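Local coordinates for protein endoglucanase A (Clostridium longisporum, PDB 6Q1I) that hydrolyses internal beta-1,4-glucosidic linkages in barley beta-glucan, lichenan and carboxymethylcellulose and also cleaves xylan, this chain being its family 5 glycoside hydrolase domain, at residues A[178-182]-A[216-222]; A[202-208]-A[228-233]; A[111-115]-A[138-142]. All coordinates share one frame; numbering follows the deposited sequence.

In the fold
All three contacts belong to one eight-stranded (beta/alpha) barrel. Interaction 2 pairs the neighbouring barrel strands 204-208 and 229-234, and interaction 1 lies outside them, where helix 175-194 meets the chain that leads from the first of these strands to the second. These two touch: CE1 of Phe-221 lies 3.3 Å from O of Met-206. Interaction 3 packs helix 128-145 on strand 109-113, and its Ile-111 reaches Met-205 of interaction 2, CD1 to SD 3.7 Å. By similarity, the proton donor and the nucleophile occupy positions 160 and 284, both glutamine in this structure; the side chain of Asn-113 lies about 6 Å from that of Gln-284.

Interaction 1 (A[178-182]-A[216-222]); sequences RDVVN and TTMNDFK
Arg-178 and Asp-220 meet in a salt bridge, with NE of the arginine 2.7 Å from OD2 of the aspartate and the N-H...O angle nearly straight at 173°. The carboxylate is approached on its anti side, and OD2 lies in the guanidinium plane. Water 1 closes a second path between the same two groups, accepting from Arg-178 NH2 and donating to Asp-220 OD2, so that this one oxygen takes two hydrogen bonds. The arginine chain bends at its third torsion (chi3 -62°), which turns one guanidinium face to Thr-216; the methyl CG2 sits over its centre, 3.5 Å from CZ. NH1 is engaged by the carbonyl of Gly-172.

One turn further along helix 175-194, Asn-182 uses both ends of its amide on the opposing backbone. ND2 gives a hydrogen bond to O of Asp-220 at 2.8 Å, close to its own amide plane, while OD1 accepts from N of Lys-222 at 3.0 Å, the donor standing above the carbonyl plane. Water 2 lies 2.7 Å from Asn-182 OD1 and also near Lys-222 O. Water 3 lies 2.9 Å from Asn-182 O and 3.0 Å from Lys-222 O.

Helix 175-194 thus holds the chain leaving helix 215-219 at two levels, by charge at Arg-178 and by a neutral amide at Asn-182, and both of the amide's bonds across the contact go to main-chain atoms.

Interaction 2 (A[202-208]-A[228-233]); sequences RAVMMPT and NVIASV
Met-205 and Ile-230 form the apolar centre, side by side on one face of the parallel strand pair, with CG of the methionine 3.7 Å from CB of the isoleucine. The Met-205 chain turns at its last torsion (chi3 56°) and carries CE onward to Ser-232, 3.9 Å from CB. In the other direction the CD1 methyl of Ile-230 meets CB of Ala-203 at 3.8 Å. On the opposite face Met-206 crosses Val-229 at about a right angle: its CG, placed between the backbone N and carbonyl carbon (chi1 52°), and its SD both touch the CG1 methyl of Val-229, SD at 3.9 Å.

Between these two faces runs the backbone pairing. Val-204 N donates to Asn-228 O, Ile-230 N to Val-204 O at 2.9 Å, Met-206 N to Ile-230 O, and Ser-232 N to Met-206 O; a last bond, Thr-208 N to Ser-232 O, is long and weak at 3.5 Å. The regular sequence of donors and acceptors is that of parallel strands, and CA-H...O contacts run beside it, the shortest from Met-205 CA to Ile-230 O at 3.1 Å. The two strand axes are inclined by 40°, in keeping with the twist of a closed barrel. At the polar edges Thr-208 OG1 is bonded to Ser-212 O, and Asn-228 OD1 to Ala-14 N.

The pair is the strand part of a beta-alpha-beta unit. Strand 153-156 bonds to 204-208 on one flank and strand 280-285 to 229-234 on the other. Helix 14-20 touches Ala-203 and Ile-230, while helix 175-194 packs against Val-204 and Met-206.

Interaction 3 (A[111-115]-A[138-142]); sequences ILNTH and LWTQI
Thr-114 points its CG2 methyl into a group of three helix side chains and carries most of the van der Waals contact. The methyl lies 3.5 Å from NE1 of Trp-139, approaching the indole obliquely, 4.0 Å from CD2 of Leu-138 and 4.1 Å from CD1 of Ile-142. Two residues earlier, Leu-112 brings CD2 to 4.0 Å from CG2 of Ile-142. At the ring edge, O of Leu-112 lies near the indole plane, 3.9 Å from CH2 of Trp-139. Within the helix, CD1 of Ile-142 also lies over one indole face, offset toward the rim.

Here the helical outer layer of the (beta/alpha) barrel meets its inner strands: helix 128-145 covers strand 109-113 in the beta-alpha-beta unit that continues into strand 153-156, with the helix segment running roughly antiparallel to the strand, at 146°.

No hydrogen bond crosses between the segments; polar groups look to other partners. Thr-114 OG1 and Trp-139 NE1 both bond to the carbonyl of Thr-157. Asn-113 turns from the helix to the barrel interior, where ND2 donates to His-115 ND1 at 3.0 Å in the imidazole plane and also bonds to Glu-156, while OD1 accepts from Thr-76 N.

Interaction 1 (A[178-182]-A[216-222])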
loop_
_atom_site.group_PDB
_atom_site.type_symbol
_atom_site.label_atom_id
_atom_site.label_comp_id
_atom_site.label_asym_id
_atom_site.label_seq_id
_atom_site.Cartn_x
_atom_site.Cartn_y
_atom_site.Cartn_z
ATOM N N ARG A 178 -18.236 -1.624 6.983
ATOM C CA ARG A 178 -17.077 -1.378 7.842
ATOM C C ARG A 178 -16.876 -2.521 8.835
ATOM O O ARG A 178 -15.738 -2.928 9.101
ATOM C CB ARG A 178 -17.177 -0.014 8.529
ATOM C CG ARG A 178 -17.143 1.161 7.552
ATOM C CD ARG A 178 -17.076 2.534 8.238
ATOM N NE ARG A 178 -18.235 2.822 9.078
ATOM C CZ ARG A 178 -19.357 3.409 8.666
ATOM N NH1 ARG A 178 -19.509 3.822 7.417
ATOM N NH2 ARG A 178 -20.348 3.608 9.529
ATOM N N ASP A 179 -17.967 -3.073 9.364
ATOM C CA ASP A 179 -17.883 -4.262 10.210
ATOM C C ASP A 179 -17.271 -5.432 9.443
ATOM O O ASP A 179 -16.345 -6.090 9.929
ATOM C CB ASP A 179 -19.291 -4.597 10.711
ATOM C CG ASP A 179 -19.328 -5.768 11.673
ATOM O OD1 ASP A 179 -18.373 -5.957 12.448
ATOM O OD2 ASP A 179 -20.349 -6.490 11.658
ATOM N N VAL A 180 -17.751 -5.686 8.221
ATOM C CA VAL A 180 -17.247 -6.837 7.472
ATOM C C VAL A 180 -15.776 -6.656 7.094
ATOM O O VAL A 180 -15.007 -7.622 7.119
ATOM C CB VAL A 180 -18.141 -7.169 6.268
ATOM C CG1 VAL A 180 -17.537 -8.295 5.431
ATOM C CG2 VAL A 180 -19.546 -7.562 6.745
ATOM N N VAL A 181 -15.346 -5.433 6.768
ATOM C CA VAL A 181 -13.920 -5.212 6.518
ATOM C C VAL A 181 -13.098 -5.611 7.740
ATOM O O VAL A 181 -12.066 -6.273 7.621
ATOM C CB VAL A 181 -13.645 -3.762 6.079
ATOM C CG1 VAL A 181 -12.138 -3.472 6.125
ATOM C CG2 VAL A 181 -14.185 -3.527 4.687
ATOM N N ASN A 182 -13.537 -5.200 8.937
ATOM C CA ASN A 182 -12.831 -5.610 10.147
ATOM C C ASN A 182 -12.795 -7.130 10.281
ATOM O O ASN A 182 -11.778 -7.698 10.688
ATOM C CB ASN A 182 -13.494 -5.014 11.393
ATOM C CG ASN A 182 -13.174 -3.550 11.593
ATOM O OD1 ASN A 182 -12.037 -3.112 11.412
ATOM N ND2 ASN A 182 -14.174 -2.792 12.016
ATOM N N THR A 216 -14.893 8.743 9.926
ATOM C CA THR A 216 -15.833 7.629 10.036
ATOM C C THR A 216 -15.124 6.290 9.877
ATOM O O THR A 216 -15.364 5.349 10.644
ATOM C CB THR A 216 -16.951 7.773 9.005
ATOM O OG1 THR A 216 -17.738 8.931 9.310
ATOM C CG2 THR A 216 -17.862 6.552 9.015
ATOM N N THR A 217 -14.250 6.181 8.875
ATOM C CA THR A 217 -13.596 4.902 8.622
ATOM C C THR A 217 -12.495 4.616 9.639
ATOM O O THR A 217 -12.357 3.475 10.089
ATOM C CB THR A 217 -13.071 4.852 7.187
ATOM O OG1 THR A 217 -12.246 5.989 6.938
ATOM C CG2 THR A 217 -14.243 4.867 6.197
ATOM N N MET A 218 -11.725 5.632 10.040
ATOM C CA MET A 218 -10.753 5.428 11.108
ATOM C C MET A 218 -11.442 5.016 12.398
ATOM O O MET A 218 -10.987 4.103 13.096
ATOM C CB MET A 218 -9.972 6.709 11.384
ATOM C CG MET A 218 -8.883 7.047 10.432
ATOM S SD MET A 218 -7.712 8.148 11.272
ATOM C CE MET A 218 -8.727 9.590 11.534
ATOM N N ASN A 219 -12.502 5.729 12.771
ATOM C CA ASN A 219 -13.110 5.470 14.066
ATOM C C ASN A 219 -13.618 4.046 14.170
ATOM O O ASN A 219 -13.538 3.448 15.251
ATOM C CB ASN A 219 -14.226 6.465 14.355
ATOM C CG ASN A 219 -13.702 7.851 14.669
ATOM O OD1 ASN A 219 -12.516 8.040 14.946
ATOM N ND2 ASN A 219 -14.592 8.829 14.644
ATOM N N ASP A 220 -14.110 3.472 13.069
ATOM C CA ASP A 220 -14.656 2.120 13.099
ATOM C C ASP A 220 -13.595 1.036 12.934
ATOM O O ASP A 220 -13.935 -0.147 12.990
ATOM C CB ASP A 220 -15.762 1.946 12.049
ATOM C CG ASP A 220 -17.144 2.302 12.577
ATOM O OD1 ASP A 220 -17.287 2.575 13.787
ATOM O OD2 ASP A 220 -18.095 2.294 11.773
ATOM N N PHE A 221 -12.329 1.404 12.768
ATOM C CA PHE A 221 -11.260 0.419 12.673
ATOM C C PHE A 221 -11.162 -0.367 13.972
ATOM O O PHE A 221 -11.043 0.213 15.054
ATOM C CB PHE A 221 -9.941 1.149 12.411
ATOM C CG PHE A 221 -8.748 0.244 12.234
ATOM C CD1 PHE A 221 -8.469 -0.323 11.009
ATOM C CD2 PHE A 221 -7.883 -0.010 13.286
ATOM C CE1 PHE A 221 -7.361 -1.142 10.842
ATOM C CE2 PHE A 221 -6.778 -0.818 13.120
ATOM C CZ PHE A 221 -6.515 -1.379 11.900
ATOM N N LYS A 222 -11.168 -1.692 13.868
ATOM C CA LYS A 222 -11.082 -2.561 15.032
ATOM C C LYS A 222 -9.757 -3.307 15.015
ATOM O O LYS A 222 -9.419 -3.953 14.021
ATOM C CB LYS A 222 -12.243 -3.561 15.074
ATOM C CG LYS A 222 -12.304 -4.365 16.366
ATOM C CD LYS A 222 -13.545 -5.230 16.437
ATOM C CE LYS A 222 -13.589 -6.019 17.744
ATOM N NZ LYS A 222 -14.690 -7.030 17.770
HETATM O O HOH W 1 -20.683 2.248 12.234
HETATM O O HOH W 2 -9.612 -4.228 10.971
HETATM O O HOH W 3 -10.525 -6.544 13.070
#

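Interaction 2 (A[202-208]-A[228-233])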
loop_
_atom_site.group_PDB
_atom_site.type_symbol
_atom_site.label_atom_id
_atom_site.label_comp_id
_atom_site.label_asym_id
_atom_site.label_seq_id
_atom_site.Cartn_x
_atom_site.Cartn_y
_atom_site.Cartn_z
ATOM N N ARG A 202 5.207 -11.634 13.030
ATOM C CA ARG A 202 5.412 -10.703 11.927
ATOM C C ARG A 202 4.424 -9.549 12.006
ATOM O O ARG A 202 3.237 -9.742 12.268
ATOM C CB ARG A 202 5.204 -11.443 10.602
ATOM C CG ARG A 202 5.577 -10.616 9.367
ATOM C CD ARG A 202 5.395 -11.363 8.042
ATOM N NE ARG A 202 6.053 -12.659 8.081
ATOM C CZ ARG A 202 7.367 -12.840 8.029
ATOM N NH1 ARG A 202 8.192 -11.807 7.890
ATOM N NH2 ARG A 202 7.859 -14.064 8.126
ATOM N N ALA A 203 4.909 -8.346 11.729
ATOM C CA ALA A 203 4.020 -7.198 11.665
ATOM C C ALA A 203 3.018 -7.383 10.536
ATOM O O ALA A 203 3.375 -7.789 9.422
ATOM C CB ALA A 203 4.835 -5.929 11.426
ATOM N N VAL A 204 1.759 -7.051 10.821
ATOM C CA VAL A 204 0.677 -7.168 9.850
ATOM C C VAL A 204 -0.083 -5.853 9.790
ATOM O O VAL A 204 -0.683 -5.432 10.786
ATOM C CB VAL A 204 -0.270 -8.337 10.172
ATOM C CG1 VAL A 204 -1.421 -8.376 9.161
ATOM C CG2 VAL A 204 0.479 -9.662 10.179
ATOM N N MET A 205 -0.045 -5.204 8.630
ATOM C CA MET A 205 -0.862 -4.044 8.321
ATOM C C MET A 205 -2.255 -4.482 7.886
ATOM O O MET A 205 -2.424 -5.517 7.233
ATOM C CB MET A 205 -0.225 -3.263 7.167
ATOM C CG MET A 205 1.018 -2.504 7.554
ATOM S SD MET A 205 1.964 -1.800 6.185
ATOM C CE MET A 205 0.721 -0.813 5.383
ATOM N N MET A 206 -3.257 -3.676 8.248
ATOM C CA MET A 206 -4.618 -3.926 7.797
ATOM C C MET A 206 -5.336 -2.597 7.658
ATOM O O MET A 206 -5.122 -1.699 8.488
ATOM C CB MET A 206 -5.396 -4.840 8.744
ATOM C CG MET A 206 -5.393 -4.417 10.194
ATOM S SD MET A 206 -6.088 -5.664 11.286
ATOM C CE MET A 206 -5.138 -7.062 10.866
ATOM N N PRO A 207 -6.155 -2.431 6.621
ATOM C CA PRO A 207 -6.727 -1.117 6.328
ATOM C C PRO A 207 -8.076 -0.857 6.979
ATOM O O PRO A 207 -8.819 -1.770 7.358
ATOM C CB PRO A 207 -6.916 -1.164 4.806
ATOM C CG PRO A 207 -7.234 -2.610 4.547
ATOM C CD PRO A 207 -6.371 -3.379 5.510
ATOM N N THR A 208 -8.382 0.432 7.085
ATOM C CA THR A 208 -9.749 0.881 7.232
ATOM C C THR A 208 -10.529 0.573 5.949
ATOM O O THR A 208 -9.962 0.191 4.920
ATOM C CB THR A 208 -9.764 2.391 7.434
ATOM O OG1 THR A 208 -9.107 2.975 6.310
ATOM C CG2 THR A 208 -9.051 2.804 8.710
ATOM N N ASN A 228 0.885 -7.171 17.293
ATOM C CA ASN A 228 1.744 -6.678 16.207
ATOM C C ASN A 228 0.947 -6.301 14.964
ATOM O O ASN A 228 1.292 -6.660 13.834
ATOM C CB ASN A 228 2.842 -7.680 15.906
ATOM C CG ASN A 228 3.801 -7.793 17.040
ATOM O OD1 ASN A 228 4.468 -6.818 17.386
ATOM N ND2 ASN A 228 3.819 -8.950 17.691
ATOM N N VAL A 229 -0.091 -5.505 15.166
ATOM C CA VAL A 229 -0.925 -4.954 14.102
ATOM C C VAL A 229 -0.517 -3.513 13.827
ATOM O O VAL A 229 -0.164 -2.756 14.743
ATOM C CB VAL A 229 -2.414 -5.033 14.496
ATOM C CG1 VAL A 229 -3.297 -4.223 13.536
ATOM C CG2 VAL A 229 -2.855 -6.496 14.559
ATOM N N ILE A 230 -0.596 -3.125 12.553
ATOM C CA ILE A 230 -0.389 -1.761 12.090
ATOM C C ILE A 230 -1.623 -1.359 11.290
ATOM O O ILE A 230 -2.102 -2.132 10.455
ATOM C CB ILE A 230 0.851 -1.698 11.170
ATOM C CG1 ILE A 230 2.118 -2.191 11.874
ATOM C CG2 ILE A 230 1.041 -0.273 10.622
ATOM C CD1 ILE A 230 3.286 -2.453 10.919
ATOM N N ALA A 231 -2.138 -0.155 11.525
ATOM C CA ALA A 231 -3.213 0.364 10.685
ATOM C C ALA A 231 -2.652 0.881 9.359
ATOM O O ALA A 231 -1.601 1.527 9.331
ATOM C CB ALA A 231 -3.927 1.504 11.408
ATOM N N SER A 232 -3.387 0.637 8.272
ATOM C CA SER A 232 -3.049 1.115 6.936
ATOM C C SER A 232 -4.088 2.132 6.474
ATOM O O SER A 232 -5.283 1.827 6.424
ATOM C CB SER A 232 -3.028 -0.055 5.945
ATOM O OG SER A 232 -2.888 0.407 4.616
ATOM N N VAL A 233 -3.631 3.326 6.089
ATOM C CA VAL A 233 -4.458 4.284 5.371
ATOM C C VAL A 233 -3.704 4.747 4.133
ATOM O O VAL A 233 -2.474 4.685 4.065
ATOM C CB VAL A 233 -4.909 5.498 6.221
ATOM C CG1 VAL A 233 -5.755 5.052 7.395
ATOM C CG2 VAL A 233 -3.718 6.305 6.704
#

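Interaction 3 (A[111-115]-A[138-142])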
loop_
_atom_site.group_PDB
_atom_site.type_symbol
_atom_site.label_atom_id
_atom_site.label_comp_id
_atom_site.label_asym_id
_atom_site.label_seq_id
_atom_site.Cartn_x
_atom_site.Cartn_y
_atom_site.Cartn_z
ATOM N N ILE A 111 6.530 -4.396 2.105
ATOM C CA ILE A 111 5.122 -4.624 2.409
ATOM C C ILE A 111 4.545 -5.447 1.267
ATOM O O ILE A 111 4.515 -4.983 0.119
ATOM C CB ILE A 111 4.347 -3.302 2.541
ATOM C CG1 ILE A 111 4.904 -2.414 3.651
ATOM C CG2 ILE A 111 2.868 -3.607 2.752
ATOM C CD1 ILE A 111 4.445 -0.958 3.551
ATOM N N LEU A 112 4.083 -6.658 1.574
ATOM C CA LEU A 112 3.442 -7.544 0.607
ATOM C C LEU A 112 1.964 -7.640 0.979
ATOM O O LEU A 112 1.636 -8.057 2.097
ATOM C CB LEU A 112 4.091 -8.928 0.652
ATOM C CG LEU A 112 3.533 -9.941 -0.352
ATOM C CD1 LEU A 112 3.851 -9.507 -1.799
ATOM C CD2 LEU A 112 4.073 -11.339 -0.073
ATOM N N ASN A 113 1.078 -7.268 0.056
ATOM C CA ASN A 113 -0.353 -7.209 0.345
ATOM C C ASN A 113 -1.139 -8.172 -0.541
ATOM O O ASN A 113 -0.567 -8.962 -1.295
ATOM C CB ASN A 113 -0.886 -5.772 0.232
ATOM C CG ASN A 113 -1.091 -5.306 -1.188
ATOM O OD1 ASN A 113 -0.827 -6.034 -2.148
ATOM N ND2 ASN A 113 -1.576 -4.068 -1.329
ATOM N N THR A 114 -2.466 -8.152 -0.382
ATOM C CA THR A 114 -3.389 -8.428 -1.476
ATOM C C THR A 114 -3.914 -7.080 -1.962
ATOM O O THR A 114 -4.061 -6.137 -1.174
ATOM C CB THR A 114 -4.549 -9.360 -1.089
ATOM O OG1 THR A 114 -5.511 -8.669 -0.286
ATOM C CG2 THR A 114 -4.055 -10.608 -0.377
ATOM N N HIS A 115 -4.217 -6.991 -3.261
ATOM C CA HIS A 115 -4.421 -5.689 -3.868
ATOM C C HIS A 115 -5.811 -5.605 -4.509
ATOM O O HIS A 115 -6.793 -5.382 -3.798
ATOM C CB HIS A 115 -3.248 -5.274 -4.753
ATOM C CG HIS A 115 -3.153 -3.798 -4.909
ATOM N ND1 HIS A 115 -2.644 -2.986 -3.920
ATOM C CD2 HIS A 115 -3.556 -2.977 -5.907
ATOM C CE1 HIS A 115 -2.704 -1.731 -4.319
ATOM N NE2 HIS A 115 -3.261 -1.696 -5.516
ATOM N N LEU A 138 -6.165 -18.251 0.822
ATOM C CA LEU A 138 -5.181 -17.410 0.148
ATOM C C LEU A 138 -4.084 -16.969 1.113
ATOM O O LEU A 138 -2.890 -17.129 0.828
ATOM C CB LEU A 138 -5.879 -16.203 -0.481
ATOM C CG LEU A 138 -4.950 -15.154 -1.103
ATOM C CD1 LEU A 138 -4.087 -15.751 -2.215
ATOM C CD2 LEU A 138 -5.764 -13.997 -1.624
ATOM N N TRP A 139 -4.467 -16.408 2.269
ATOM C CA TRP A 139 -3.456 -15.941 3.215
ATOM C C TRP A 139 -2.660 -17.091 3.824
ATOM O O TRP A 139 -1.479 -16.916 4.146
ATOM C CB TRP A 139 -4.052 -15.001 4.277
ATOM C CG TRP A 139 -3.906 -13.582 3.821
ATOM C CD1 TRP A 139 -4.898 -12.722 3.435
ATOM C CD2 TRP A 139 -2.671 -12.878 3.655
ATOM N NE1 TRP A 139 -4.343 -11.520 3.032
ATOM C CE2 TRP A 139 -2.979 -11.596 3.160
ATOM C CE3 TRP A 139 -1.331 -13.215 3.868
ATOM C CZ2 TRP A 139 -1.990 -10.648 2.879
ATOM C CZ3 TRP A 139 -0.355 -12.279 3.587
ATOM C CH2 TRP A 139 -0.689 -11.011 3.093
ATOM N N THR A 140 -3.266 -18.267 3.993
ATOM C CA THR A 140 -2.488 -19.417 4.441
ATOM C C THR A 140 -1.340 -19.686 3.480
ATOM O O THR A 140 -0.196 -19.877 3.901
ATOM C CB THR A 140 -3.381 -20.651 4.586
ATOM O OG1 THR A 140 -4.336 -20.415 5.622
ATOM C CG2 THR A 140 -2.575 -21.888 4.964
ATOM N N GLN A 141 -1.633 -19.670 2.175
ATOM C CA GLN A 141 -0.625 -19.998 1.171
ATOM C C GLN A 141 0.437 -18.910 1.060
ATOM O O GLN A 141 1.628 -19.217 0.950
ATOM C CB GLN A 141 -1.308 -20.244 -0.173
ATOM C CG GLN A 141 -2.138 -21.519 -0.194
ATOM C CD GLN A 141 -2.945 -21.643 -1.455
ATOM O OE1 GLN A 141 -2.412 -21.935 -2.523
ATOM N NE2 GLN A 141 -4.241 -21.407 -1.349
ATOM N N ILE A 142 0.040 -17.633 1.084
ATOM C CA ILE A 142 1.039 -16.566 1.046
ATOM C C ILE A 142 1.943 -16.678 2.265
ATOM O O ILE A 142 3.171 -16.598 2.168
ATOM C CB ILE A 142 0.375 -15.178 0.980
ATOM C CG1 ILE A 142 -0.505 -14.997 -0.260
ATOM C CG2 ILE A 142 1.443 -14.077 1.018
ATOM C CD1 ILE A 142 -1.412 -13.766 -0.179
#